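Long-range contacts in putative uncharacterized protein (Chaetomium thermophilum, PDB 5T8V), which probably loads cohesin onto chromatin, this chain being the C-terminal part of the Scc2 loader, built of HEAT repeats: residues A[922-927]-A[982-987]; A[913-919]-A[975-979]; A[506-511]-A[579-585]; A[512-516]-A[588-593]. One frame throughout, in Å; residues are numbered along the deposited sequence.

Contact 1 of 4, residues A[922-927]-A[982-987]; sequences LDDVMA and MAGKHC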
loop_
_atom_site.group_PDB
_atom_site.type_symbol
_atom_site.label_atom_id
_atom_site.label_comp_id
_atom_site.label_asym_id
_atom_site.label_seq_id
_atom_site.Cartn_x
_atom_site.Cartn_y
_atom_site.Cartn_z
ATOM N N LEU A 922 -6.838 -51.066 -17.450
ATOM C CA LEU A 922 -7.772 -51.987 -18.085
ATOM C C LEU A 922 -9.014 -51.254 -18.575
ATOM O O LEU A 922 -9.634 -51.664 -19.564
ATOM C CB LEU A 922 -8.177 -53.105 -17.127
ATOM C CG LEU A 922 -9.196 -54.089 -17.719
ATOM C CD1 LEU A 922 -8.732 -54.670 -19.052
ATOM C CD2 LEU A 922 -9.477 -55.202 -16.736
ATOM N N ASP A 923 -9.395 -50.173 -17.891
ATOM C CA ASP A 923 -10.558 -49.397 -18.305
ATOM C C ASP A 923 -10.341 -48.776 -19.680
ATOM O O ASP A 923 -11.097 -49.035 -20.627
ATOM C CB ASP A 923 -10.849 -48.323 -17.250
ATOM C CG ASP A 923 -12.242 -47.744 -17.368
ATOM O OD1 ASP A 923 -12.589 -47.241 -18.456
ATOM O OD2 ASP A 923 -12.992 -47.793 -16.371
ATOM N N ASP A 924 -9.296 -47.959 -19.814
ATOM C CA ASP A 924 -9.059 -47.269 -21.076
ATOM C C ASP A 924 -8.745 -48.252 -22.199
ATOM O O ASP A 924 -9.144 -48.034 -23.349
ATOM C CB ASP A 924 -7.927 -46.257 -20.913
ATOM C CG ASP A 924 -8.249 -45.185 -19.888
ATOM O OD1 ASP A 924 -9.021 -44.262 -20.218
ATOM O OD2 ASP A 924 -7.730 -45.265 -18.755
ATOM N N VAL A 925 -8.039 -49.344 -21.893
ATOM C CA VAL A 925 -7.705 -50.301 -22.947
ATOM C C VAL A 925 -8.944 -51.074 -23.380
ATOM O O VAL A 925 -9.095 -51.416 -24.557
ATOM C CB VAL A 925 -6.581 -51.254 -22.500
ATOM C CG1 VAL A 925 -7.035 -52.106 -21.363
ATOM C CG2 VAL A 925 -6.142 -52.122 -23.654
ATOM N N MET A 926 -9.839 -51.385 -22.439
ATOM C CA MET A 926 -11.082 -52.055 -22.810
ATOM C C MET A 926 -11.940 -51.143 -23.676
ATOM O O MET A 926 -12.486 -51.572 -24.701
ATOM C CB MET A 926 -11.843 -52.488 -21.555
ATOM C CG MET A 926 -13.120 -53.275 -21.840
ATOM S SD MET A 926 -12.821 -54.861 -22.658
ATOM C CE MET A 926 -12.120 -55.814 -21.309
ATOM N N ALA A 927 -12.068 -49.874 -23.279
ATOM C CA ALA A 927 -12.748 -48.901 -24.126
ATOM C C ALA A 927 -12.145 -48.889 -25.525
ATOM O O ALA A 927 -12.865 -48.941 -26.530
ATOM C CB ALA A 927 -12.667 -47.512 -23.493
ATOM N N MET A 982 -15.457 -54.972 -16.680
ATOM C CA MET A 982 -15.070 -53.900 -17.589
ATOM C C MET A 982 -15.718 -54.082 -18.955
ATOM O O MET A 982 -16.216 -53.118 -19.552
ATOM C CB MET A 982 -13.547 -53.851 -17.715
ATOM C CG MET A 982 -12.820 -53.523 -16.416
ATOM S SD MET A 982 -13.464 -52.063 -15.569
ATOM C CE MET A 982 -13.633 -50.917 -16.922
ATOM N N ALA A 983 -15.724 -55.315 -19.465
ATOM C CA ALA A 983 -16.397 -55.591 -20.729
ATOM C C ALA A 983 -17.846 -55.131 -20.677
ATOM O O ALA A 983 -18.317 -54.415 -21.567
ATOM C CB ALA A 983 -16.311 -57.082 -21.052
ATOM N N GLY A 984 -18.569 -55.527 -19.628
ATOM C CA GLY A 984 -19.935 -55.062 -19.465
ATOM C C GLY A 984 -20.038 -53.553 -19.382
ATOM O O GLY A 984 -21.038 -52.971 -19.810
ATOM N N LYS A 985 -19.007 -52.898 -18.842
ATOM C CA LYS A 985 -19.043 -51.445 -18.711
ATOM C C LYS A 985 -18.937 -50.766 -20.070
ATOM O O LYS A 985 -19.707 -49.846 -20.375
ATOM C CB LYS A 985 -17.917 -50.969 -17.791
ATOM C CG LYS A 985 -17.854 -49.453 -17.634
ATOM C CD LYS A 985 -16.826 -49.037 -16.596
ATOM C CE LYS A 985 -16.731 -47.524 -16.469
ATOM N NZ LYS A 985 -16.326 -47.100 -15.098
ATOM N N HIS A 986 -17.991 -51.201 -20.902
ATOM C CA HIS A 986 -17.696 -50.507 -22.151
ATOM C C HIS A 986 -18.370 -51.133 -23.365
ATOM O O HIS A 986 -18.947 -50.416 -24.189
ATOM C CB HIS A 986 -16.181 -50.457 -22.370
ATOM C CG HIS A 986 -15.458 -49.641 -21.347
ATOM N ND1 HIS A 986 -15.359 -48.269 -21.427
ATOM C CD2 HIS A 986 -14.810 -50.001 -20.215
ATOM C CE1 HIS A 986 -14.678 -47.819 -20.389
ATOM N NE2 HIS A 986 -14.331 -48.850 -19.639
ATOM N N CYS A 987 -18.305 -52.455 -23.502
ATOM C CA CYS A 987 -18.803 -53.152 -24.684
ATOM C C CYS A 987 -19.928 -54.089 -24.272
ATOM O O CYS A 987 -19.687 -55.098 -23.601
ATOM C CB CYS A 987 -17.676 -53.921 -25.368
ATOM S SG CYS A 987 -16.589 -54.811 -24.245
#
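Helix against helix is the kind of contact made here: M926 of 922-927 faces M982, A983 and H986 of 982-987 inside the all-helical HEAT-repeat solenoid. The axes of 922-927 and 982-986 pass 9.4 Å apart at -53°, an oblique crossing. The apolar half is made of bent methionines. M926 has CG anti to its own N (chi1 -176°), which carries it toward the other helix; CG then stands 4.2 Å from M982 CB, and the chain folds back to bring CE beside A983 CB. M982 CG presses on L922 CD2 at 3.8 Å, while its curled end brings CE to D923 CG and into the plane of the H986 ring, at its edge. The polar half lies at D923, whose carboxylate divides its oxygens. D923 OD1 accepts a weak bond from H986 NE2 at 2.7 Å, its N-H...O angle only 120°, the carboxylate standing nearly perpendicular to the imidazole; D923 OD2 faces K985 NZ in a long salt bridge of 3.6 Å. K985 NZ also makes a weak hydrogen bond to Q1041 of helix 1026-1042. R889 of helix 878-891 touches both A927 and H986. The imidazole is bounded by A927 over one face and by the K985 side chain over the opposite one; the methyl CB of A927 sits 3.5 Å from H986 ND1.

Contact 2 of 4, residues A[913-919]-A[975-979]; sequences VVAKVPR and RYSLI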
loop_
_atom_site.group_PDB
_atom_site.type_symbol
_atom_site.label_atom_id
_atom_site.label_comp_id
_atom_site.label_asym_id
_atom_site.label_seq_id
_atom_site.Cartn_x
_atom_site.Cartn_y
_atom_site.Cartn_z
ATOM N N VAL A 913 -3.034 -58.260 -23.207
ATOM C CA VAL A 913 -2.671 -57.491 -22.021
ATOM C C VAL A 913 -3.824 -57.357 -21.042
ATOM O O VAL A 913 -3.608 -56.956 -19.893
ATOM C CB VAL A 913 -2.161 -56.081 -22.395
ATOM C CG1 VAL A 913 -1.102 -56.163 -23.496
ATOM C CG2 VAL A 913 -3.308 -55.171 -22.819
ATOM N N VAL A 914 -5.047 -57.678 -21.468
ATOM C CA VAL A 914 -6.201 -57.627 -20.583
ATOM C C VAL A 914 -6.007 -58.501 -19.352
ATOM O O VAL A 914 -6.622 -58.246 -18.311
ATOM C CB VAL A 914 -7.467 -58.045 -21.364
ATOM C CG1 VAL A 914 -8.626 -58.351 -20.421
ATOM C CG2 VAL A 914 -7.857 -56.955 -22.346
ATOM N N ALA A 915 -5.164 -59.525 -19.441
ATOM C CA ALA A 915 -5.041 -60.521 -18.386
ATOM C C ALA A 915 -4.005 -60.162 -17.328
ATOM O O ALA A 915 -3.765 -60.971 -16.425
ATOM C CB ALA A 915 -4.691 -61.883 -18.993
ATOM N N LYS A 916 -3.390 -58.981 -17.403
ATOM C CA LYS A 916 -2.326 -58.625 -16.469
ATOM C C LYS A 916 -2.470 -57.195 -15.966
ATOM O O LYS A 916 -2.421 -56.942 -14.758
ATOM C CB LYS A 916 -0.957 -58.792 -17.133
ATOM C CG LYS A 916 -0.709 -60.167 -17.729
ATOM C CD LYS A 916 0.704 -60.285 -18.280
ATOM C CE LYS A 916 0.962 -61.668 -18.857
ATOM N NZ LYS A 916 2.369 -61.832 -19.318
ATOM N N VAL A 917 -2.634 -56.259 -16.896
ATOM C CA VAL A 917 -2.598 -54.825 -16.617
ATOM C C VAL A 917 -3.516 -54.467 -15.451
ATOM O O VAL A 917 -4.576 -55.087 -15.289
ATOM C CB VAL A 917 -2.980 -54.032 -17.877
ATOM C CG1 VAL A 917 -4.449 -54.255 -18.234
ATOM C CG2 VAL A 917 -2.698 -52.577 -17.691
ATOM N N PRO A 918 -3.165 -53.473 -14.615
ATOM C CA PRO A 918 -4.070 -53.082 -13.523
ATOM C C PRO A 918 -5.431 -52.597 -14.000
ATOM O O PRO A 918 -5.674 -52.468 -15.203
ATOM C CB PRO A 918 -3.299 -51.962 -12.807
ATOM C CG PRO A 918 -2.203 -51.563 -13.737
ATOM C CD PRO A 918 -1.864 -52.789 -14.505
ATOM N N ARG A 919 -6.320 -52.318 -13.045
ATOM C CA ARG A 919 -7.697 -51.957 -13.371
ATOM C C ARG A 919 -7.769 -50.620 -14.099
ATOM O O ARG A 919 -8.362 -50.522 -15.180
ATOM C CB ARG A 919 -8.527 -51.914 -12.087
ATOM C CG ARG A 919 -9.948 -51.377 -12.250
ATOM C CD ARG A 919 -10.552 -51.011 -10.903
ATOM N NE ARG A 919 -11.637 -50.037 -11.049
ATOM C CZ ARG A 919 -12.936 -50.318 -10.994
ATOM N NH1 ARG A 919 -13.357 -51.557 -10.779
ATOM N NH2 ARG A 919 -13.824 -49.347 -11.150
ATOM N N ARG A 975 -9.331 -61.592 -11.532
ATOM C CA ARG A 975 -9.091 -61.138 -12.895
ATOM C C ARG A 975 -10.263 -61.473 -13.811
ATOM O O ARG A 975 -10.658 -60.651 -14.644
ATOM C CB ARG A 975 -7.796 -61.746 -13.436
ATOM C CG ARG A 975 -7.224 -60.990 -14.622
ATOM C CD ARG A 975 -6.718 -59.614 -14.206
ATOM N NE ARG A 975 -6.399 -58.769 -15.347
ATOM C CZ ARG A 975 -6.053 -57.491 -15.248
ATOM N NH1 ARG A 975 -5.979 -56.907 -14.058
ATOM N NH2 ARG A 975 -5.781 -56.792 -16.340
ATOM N N TYR A 976 -10.829 -62.673 -13.680
ATOM C CA TYR A 976 -11.991 -63.032 -14.487
ATOM C C TYR A 976 -13.118 -62.024 -14.290
ATOM O O TYR A 976 -13.604 -61.413 -15.251
ATOM C CB TYR A 976 -12.466 -64.442 -14.125
ATOM C CG TYR A 976 -11.532 -65.560 -14.543
ATOM C CD1 TYR A 976 -10.829 -65.501 -15.740
ATOM C CD2 TYR A 976 -11.359 -66.681 -13.739
ATOM C CE1 TYR A 976 -9.981 -66.522 -16.123
ATOM C CE2 TYR A 976 -10.513 -67.706 -14.115
ATOM C CZ TYR A 976 -9.827 -67.622 -15.307
ATOM O OH TYR A 976 -8.983 -68.641 -15.684
ATOM N N SER A 977 -13.543 -61.837 -13.039
ATOM C CA SER A 977 -14.622 -60.902 -12.744
ATOM C C SER A 977 -14.271 -59.487 -13.176
ATOM O O SER A 977 -15.155 -58.731 -13.591
ATOM C CB SER A 977 -14.939 -60.925 -11.252
ATOM O OG SER A 977 -13.908 -60.299 -10.509
ATOM N N LEU A 978 -12.999 -59.101 -13.072
ATOM C CA LEU A 978 -12.605 -57.770 -13.519
ATOM C C LEU A 978 -12.807 -57.624 -15.023
ATOM O O LEU A 978 -13.376 -56.631 -15.494
ATOM C CB LEU A 978 -11.150 -57.498 -13.136
ATOM C CG LEU A 978 -10.631 -56.108 -13.511
ATOM C CD1 LEU A 978 -11.378 -55.025 -12.751
ATOM C CD2 LEU A 978 -9.135 -55.998 -13.266
ATOM N N ILE A 979 -12.349 -58.612 -15.794
ATOM C CA ILE A 979 -12.491 -58.559 -17.248
ATOM C C ILE A 979 -13.965 -58.525 -17.633
ATOM O O ILE A 979 -14.396 -57.692 -18.439
ATOM C CB ILE A 979 -11.763 -59.750 -17.900
ATOM C CG1 ILE A 979 -10.264 -59.681 -17.601
ATOM C CG2 ILE A 979 -12.002 -59.770 -19.413
ATOM C CD1 ILE A 979 -9.499 -60.940 -17.973
#
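The guanidinium of R975 reaches from helix 969-986 to the backbone oxygen of V914, in the loop that joins helices 900-910 and 919-935 of the HEAT-repeat solenoid. R975 NH2 donates to V914 O at 2.6 Å with an N-H...O angle of 150°, and NE adds a weak bond to that same oxygen. The oxygen lies near the guanidinium plane, yet NH2 sits well above the carbonyl plane, away from the lone-pair directions. Further bonds to V917 O are doubtful, since that oxygen is modelled too close to the group. A bend at chi2 (68°) turns the arginine along the loop, and K916 C lies over one of its faces. Next to the polar end, V914 CG1 packs on I979 CG1 at 3.5 Å, with I979 CG2 and CD1 also close to this methyl; L945 of helix 940-960 touches both side chains. Trimming I979 to alanine removes all three of those carbons and would probably open a gap beside V914 CG1. P918 takes the N-cap position of helix 919-935, and R919 follows it, its charged end paired with D1034. The extended stem of R919 adds an apolar touch, its CG lying 4.0 Å from L978 CD1.

Contact 3 of 4, residues A[506-511]-A[579-585]; sequences WTGPYR and LSTEYTY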
loop_
_atom_site.group_PDB
_atom_site.type_symbol
_atom_site.label_atom_id
_atom_site.label_comp_id
_atom_site.label_asym_id
_atom_site.label_seq_id
_atom_site.Cartn_x
_atom_site.Cartn_y
_atom_site.Cartn_z
ATOM N N TRP A 506 39.693 20.670 8.626
ATOM C CA TRP A 506 40.017 22.030 8.208
ATOM C C TRP A 506 39.878 22.206 6.702
ATOM O O TRP A 506 39.504 23.289 6.237
ATOM C CB TRP A 506 41.436 22.380 8.656
ATOM C CG TRP A 506 41.848 23.773 8.330
ATOM C CD1 TRP A 506 42.921 24.158 7.584
ATOM C CD2 TRP A 506 41.188 24.977 8.736
ATOM N NE1 TRP A 506 42.974 25.528 7.504
ATOM C CE2 TRP A 506 41.920 26.055 8.203
ATOM C CE3 TRP A 506 40.051 25.247 9.501
ATOM C CZ2 TRP A 506 41.551 27.382 8.410
ATOM C CZ3 TRP A 506 39.687 26.560 9.705
ATOM C CH2 TRP A 506 40.433 27.613 9.163
ATOM N N THR A 507 40.178 21.166 5.924
ATOM C CA THR A 507 40.064 21.216 4.472
ATOM C C THR A 507 38.897 20.381 3.963
ATOM O O THR A 507 38.905 19.952 2.805
ATOM C CB THR A 507 41.363 20.744 3.820
ATOM O OG1 THR A 507 41.587 19.364 4.136
ATOM C CG2 THR A 507 42.541 21.569 4.312
ATOM N N GLY A 508 37.891 20.149 4.805
ATOM C CA GLY A 508 36.793 19.278 4.468
ATOM C C GLY A 508 35.592 20.016 3.905
ATOM O O GLY A 508 35.713 21.106 3.336
ATOM N N PRO A 509 34.399 19.429 4.059
ATOM C CA PRO A 509 33.216 20.015 3.405
ATOM C C PRO A 509 32.829 21.382 3.941
ATOM O O PRO A 509 32.448 22.256 3.154
ATOM C CB PRO A 509 32.123 18.967 3.660
ATOM C CG PRO A 509 32.586 18.213 4.858
ATOM C CD PRO A 509 34.075 18.178 4.766
ATOM N N TYR A 510 32.894 21.595 5.257
ATOM C CA TYR A 510 32.572 22.912 5.801
ATOM C C TYR A 510 33.453 23.987 5.176
ATOM O O TYR A 510 32.962 25.031 4.724
ATOM C CB TYR A 510 32.732 22.905 7.320
ATOM C CG TYR A 510 31.581 22.258 8.053
ATOM C CD1 TYR A 510 30.444 22.985 8.373
ATOM C CD2 TYR A 510 31.630 20.922 8.424
ATOM C CE1 TYR A 510 29.389 22.399 9.039
ATOM C CE2 TYR A 510 30.578 20.328 9.093
ATOM C CZ TYR A 510 29.462 21.071 9.397
ATOM O OH TYR A 510 28.414 20.487 10.061
ATOM N N ARG A 511 34.764 23.740 5.134
ATOM C CA ARG A 511 35.688 24.678 4.508
ATOM C C ARG A 511 35.273 24.989 3.075
ATOM O O ARG A 511 35.213 26.155 2.676
ATOM C CB ARG A 511 37.103 24.104 4.537
ATOM C CG ARG A 511 38.178 25.059 4.037
ATOM C CD ARG A 511 38.601 26.050 5.107
ATOM N NE ARG A 511 40.057 26.126 5.191
ATOM C CZ ARG A 511 40.810 26.994 4.525
ATOM N NH1 ARG A 511 40.256 27.891 3.720
ATOM N NH2 ARG A 511 42.127 26.968 4.670
ATOM N N LEU A 579 38.666 34.288 8.404
ATOM C CA LEU A 579 39.012 33.152 7.554
ATOM C C LEU A 579 39.777 33.605 6.316
ATOM O O LEU A 579 40.893 33.143 6.055
ATOM C CB LEU A 579 37.745 32.392 7.155
ATOM C CG LEU A 579 37.936 31.261 6.141
ATOM C CD1 LEU A 579 38.882 30.202 6.683
ATOM C CD2 LEU A 579 36.598 30.644 5.766
ATOM N N SER A 580 39.185 34.511 5.537
ATOM C CA SER A 580 39.803 34.946 4.290
ATOM C C SER A 580 41.052 35.787 4.520
ATOM O O SER A 580 41.919 35.835 3.641
ATOM C CB SER A 580 38.793 35.734 3.457
ATOM O OG SER A 580 38.220 36.786 4.214
ATOM N N THR A 581 41.164 36.447 5.674
ATOM C CA THR A 581 42.314 37.306 5.938
ATOM C C THR A 581 43.548 36.495 6.322
ATOM O O THR A 581 44.651 36.779 5.843
ATOM C CB THR A 581 41.975 38.310 7.045
ATOM O OG1 THR A 581 40.948 39.200 6.589
ATOM C CG2 THR A 581 43.204 39.129 7.450
ATOM N N GLU A 582 43.384 35.489 7.180
ATOM C CA GLU A 582 44.520 34.729 7.688
ATOM C C GLU A 582 44.887 33.536 6.817
ATOM O O GLU A 582 45.983 32.988 6.977
ATOM C CB GLU A 582 44.229 34.240 9.112
ATOM C CG GLU A 582 44.021 35.352 10.136
ATOM C CD GLU A 582 45.308 36.067 10.510
ATOM O OE1 GLU A 582 46.059 36.475 9.599
ATOM O OE2 GLU A 582 45.571 36.217 11.723
ATOM N N TYR A 583 44.007 33.119 5.908
ATOM C CA TYR A 583 44.274 31.982 5.041
ATOM C C TYR A 583 43.796 32.295 3.631
ATOM O O TYR A 583 43.004 33.214 3.407
ATOM C CB TYR A 583 43.584 30.702 5.540
ATOM C CG TYR A 583 43.947 30.303 6.952
ATOM C CD1 TYR A 583 43.229 30.790 8.037
ATOM C CD2 TYR A 583 45.002 29.434 7.201
ATOM C CE1 TYR A 583 43.556 30.426 9.331
ATOM C CE2 TYR A 583 45.336 29.066 8.491
ATOM C CZ TYR A 583 44.609 29.564 9.553
ATOM O OH TYR A 583 44.937 29.200 10.839
ATOM N N THR A 584 44.298 31.514 2.678
ATOM C CA THR A 584 43.807 31.521 1.309
ATOM C C THR A 584 43.590 30.080 0.870
ATOM O O THR A 584 44.247 29.159 1.364
ATOM C CB THR A 584 44.776 32.229 0.350
ATOM O OG1 THR A 584 46.059 31.594 0.397
ATOM C CG2 THR A 584 44.921 33.698 0.726
ATOM N N TYR A 585 42.659 29.893 -0.062
ATOM C CA TYR A 585 42.185 28.564 -0.420
ATOM C C TYR A 585 41.896 28.516 -1.913
ATOM O O TYR A 585 41.739 29.547 -2.572
ATOM C CB TYR A 585 40.930 28.204 0.386
ATOM C CG TYR A 585 40.510 26.751 0.325
ATOM C CD1 TYR A 585 41.175 25.783 1.069
ATOM C CD2 TYR A 585 39.431 26.353 -0.451
ATOM C CE1 TYR A 585 40.785 24.456 1.026
ATOM C CE2 TYR A 585 39.031 25.031 -0.497
ATOM C CZ TYR A 585 39.712 24.087 0.243
ATOM O OH TYR A 585 39.317 22.771 0.198
#
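R511 slots its guanidinium between Y585 and L579, with Y585 CD1 over one face and L579 CD1 over the other. Its chain leaves with CG anti to the backbone N (chi1 -174°) and bends at chi2 and chi3 to bring the group there. The ring of Y585 is tilted 43° from the guanidinium; R511 NH1 comes to 3.4 Å from Y585 CB. Farther back, R511 CG makes a CH-pi contact over the face of the same ring, 4.2 Å from its centroid, although Y585 is poorly ordered. W506 and Y583 form an edge-to-face pair, centroids 5.1 Å apart and planes at 65°: W506 CZ2 points at the centre of the tyrosine face, 3.8 Å from Y583 CE1, while W506 CH2 meets L579 CD1 at 3.9 Å. In the next shell E515 OE2 binds R511 NH1 in a salt bridge, and R568 of helix 556-574 makes a cation-pi contact with W506. A leucine in place of R511 would probably leave the E515 carboxylate without its charge mate and Y585 with less to lie against. G508 is the N-cap of helix 509-520 and Y583 is where helix 578-582 ends, helix ends and loops meeting in keeping with the alpha-solenoid of HEAT repeats.

Contact 4 of 4, residues A[512-516]-A[588-593]; sequences ATLEY and VSPLQA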
loop_
_atom_site.group_PDB
_atom_site.type_symbol
_atom_site.label_atom_id
_atom_site.label_comp_id
_atom_site.label_asym_id
_atom_site.label_seq_id
_atom_site.Cartn_x
_atom_site.Cartn_y
_atom_site.Cartn_z
ATOM N N ALA A 512 34.995 23.951 2.283
ATOM C CA ALA A 512 34.665 24.160 0.876
ATOM C C ALA A 512 33.388 24.977 0.727
ATOM O O ALA A 512 33.326 25.917 -0.075
ATOM C CB ALA A 512 34.527 22.816 0.162
ATOM N N THR A 513 32.352 24.629 1.495
ATOM C CA THR A 513 31.100 25.374 1.430
ATOM C C THR A 513 31.324 26.841 1.772
ATOM O O THR A 513 30.852 27.739 1.063
ATOM C CB THR A 513 30.072 24.752 2.376
ATOM O OG1 THR A 513 29.918 23.361 2.072
ATOM C CG2 THR A 513 28.724 25.441 2.235
ATOM N N LEU A 514 32.060 27.106 2.854
ATOM C CA LEU A 514 32.272 28.488 3.269
ATOM C C LEU A 514 33.108 29.256 2.252
ATOM O O LEU A 514 32.861 30.442 2.011
ATOM C CB LEU A 514 32.929 28.523 4.647
ATOM C CG LEU A 514 31.973 28.256 5.811
ATOM C CD1 LEU A 514 32.749 28.006 7.097
ATOM C CD2 LEU A 514 31.012 29.422 5.992
ATOM N N GLU A 515 34.101 28.605 1.645
ATOM C CA GLU A 515 34.916 29.285 0.644
ATOM C C GLU A 515 34.103 29.586 -0.608
ATOM O O GLU A 515 34.286 30.635 -1.237
ATOM C CB GLU A 515 36.142 28.438 0.300
ATOM C CG GLU A 515 37.137 28.300 1.445
ATOM C CD GLU A 515 37.826 29.607 1.785
ATOM O OE1 GLU A 515 37.670 30.584 1.020
ATOM O OE2 GLU A 515 38.522 29.659 2.822
ATOM N N TYR A 516 33.197 28.683 -0.981
ATOM C CA TYR A 516 32.305 28.948 -2.104
ATOM C C TYR A 516 31.418 30.152 -1.811
ATOM O O TYR A 516 31.402 31.133 -2.569
ATOM C CB TYR A 516 31.462 27.707 -2.400
ATOM C CG TYR A 516 30.438 27.909 -3.491
ATOM C CD1 TYR A 516 30.815 27.958 -4.828
ATOM C CD2 TYR A 516 29.090 28.049 -3.186
ATOM C CE1 TYR A 516 29.879 28.143 -5.830
ATOM C CE2 TYR A 516 28.146 28.234 -4.181
ATOM C CZ TYR A 516 28.546 28.280 -5.500
ATOM O OH TYR A 516 27.607 28.465 -6.489
ATOM N N VAL A 588 36.341 26.808 -5.356
ATOM C CA VAL A 588 35.420 25.681 -5.268
ATOM C C VAL A 588 34.358 25.839 -6.344
ATOM O O VAL A 588 33.767 26.916 -6.493
ATOM C CB VAL A 588 34.779 25.595 -3.872
ATOM C CG1 VAL A 588 33.866 24.378 -3.771
ATOM C CG2 VAL A 588 35.851 25.546 -2.799
ATOM N N SER A 589 34.115 24.773 -7.094
ATOM C CA SER A 589 33.089 24.799 -8.121
ATOM C C SER A 589 31.711 24.595 -7.495
ATOM O O SER A 589 31.585 23.925 -6.466
ATOM C CB SER A 589 33.343 23.712 -9.155
ATOM O OG SER A 589 33.393 22.438 -8.540
ATOM N N PRO A 590 30.659 25.155 -8.097
ATOM C CA PRO A 590 29.317 24.956 -7.527
ATOM C C PRO A 590 28.965 23.492 -7.351
ATOM O O PRO A 590 28.158 23.152 -6.476
ATOM C CB PRO A 590 28.396 25.653 -8.539
ATOM C CG PRO A 590 29.184 25.723 -9.799
ATOM C CD PRO A 590 30.610 25.869 -9.383
ATOM N N LEU A 591 29.558 22.611 -8.156
ATOM C CA LEU A 591 29.342 21.179 -7.981
ATOM C C LEU A 591 30.027 20.682 -6.714
ATOM O O LEU A 591 29.425 19.959 -5.911
ATOM C CB LEU A 591 29.858 20.426 -9.208
ATOM C CG LEU A 591 29.244 19.057 -9.483
ATOM C CD1 LEU A 591 27.796 19.199 -9.925
ATOM C CD2 LEU A 591 30.059 18.320 -10.534
ATOM N N GLN A 592 31.290 21.067 -6.515
ATOM C CA GLN A 592 31.996 20.685 -5.296
ATOM C C GLN A 592 31.303 21.249 -4.062
ATOM O O GLN A 592 31.231 20.582 -3.022
ATOM C CB GLN A 592 33.444 21.166 -5.357
ATOM C CG GLN A 592 34.307 20.407 -6.337
ATOM C CD GLN A 592 35.690 21.008 -6.475
ATOM O OE1 GLN A 592 35.881 22.208 -6.279
ATOM N NE2 GLN A 592 36.667 20.172 -6.809
ATOM N N ALA A 593 30.791 22.477 -4.154
ATOM C CA ALA A 593 30.097 23.080 -3.021
ATOM C C ALA A 593 28.793 22.349 -2.727
ATOM O O ALA A 593 28.496 22.025 -1.571
ATOM C CB ALA A 593 29.834 24.560 -3.295
#
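A593 supplies the bump and Y516 the flat floor it rests on: the methyl CB of A593 lies over one face of the tyrosine ring, 3.8 Å from the centroid and 26° off the normal, displaced toward its CG end, with Y516 CG itself at 3.4 Å. With CG anti to the backbone N (chi1 176°), Y516 swings its ring from helix 509-520 across the start of helix 590-602. The far end of the ring reaches P590, where Y516 OH is 3.6 Å from P590 CB, the side chains about at right angles. At the ring's edge, near its plane, V588 O approaches Y516 CD1 at 3.5 Å. A second bump, V588, fills the hollow on the helix surface outlined by A512, E515 and Y516. Its CG2 methyl lies 3.7 Å from A512 O and also touches A512 CB and E515 CB, while its CB meets the CB of Y516. Within this HEAT-repeat solenoid the loop carrying V588 leads straight into a capping box. S589 OG accepts from Q592 N and Q592 OE1 accepts from S589 N, the latter nearly straight at 170°, so the first turn of helix 590-602 is held while P590 leans on the tyrosine. The backbones come close where A593 has only a methyl and T513 turns its CB away: their CA atoms are 5.1 Å apart. T513 OG1 hydrogen-bonds P509 O, one turn earlier in its own helix. From the capping box, Q592 NE2 hydrogen-bonds S483 OG of helix 481-494.

The four contacts form two neighbouring pairs in one elongated chain. Contacts 1 and 2 have centres 10 Å apart and share helix 969-986; L922 joins them, its CD2 packing at 3.5 Å on L978 CG and its CD1 at 3.9 Å on V914 CG1. Contacts 3 and 4 have centres 11 Å apart and share helix 509-520; here Y585 CD2 lies 3.6 Å from E515 CG. Within each pair the segments alternate along the sequence. Between the pairs centres are about 91 to 100 Å apart, nearest atoms at least about 74 Å, on opposite sides of the chain's centre, so the two pairs do not touch and belong to separate regions of the solenoid.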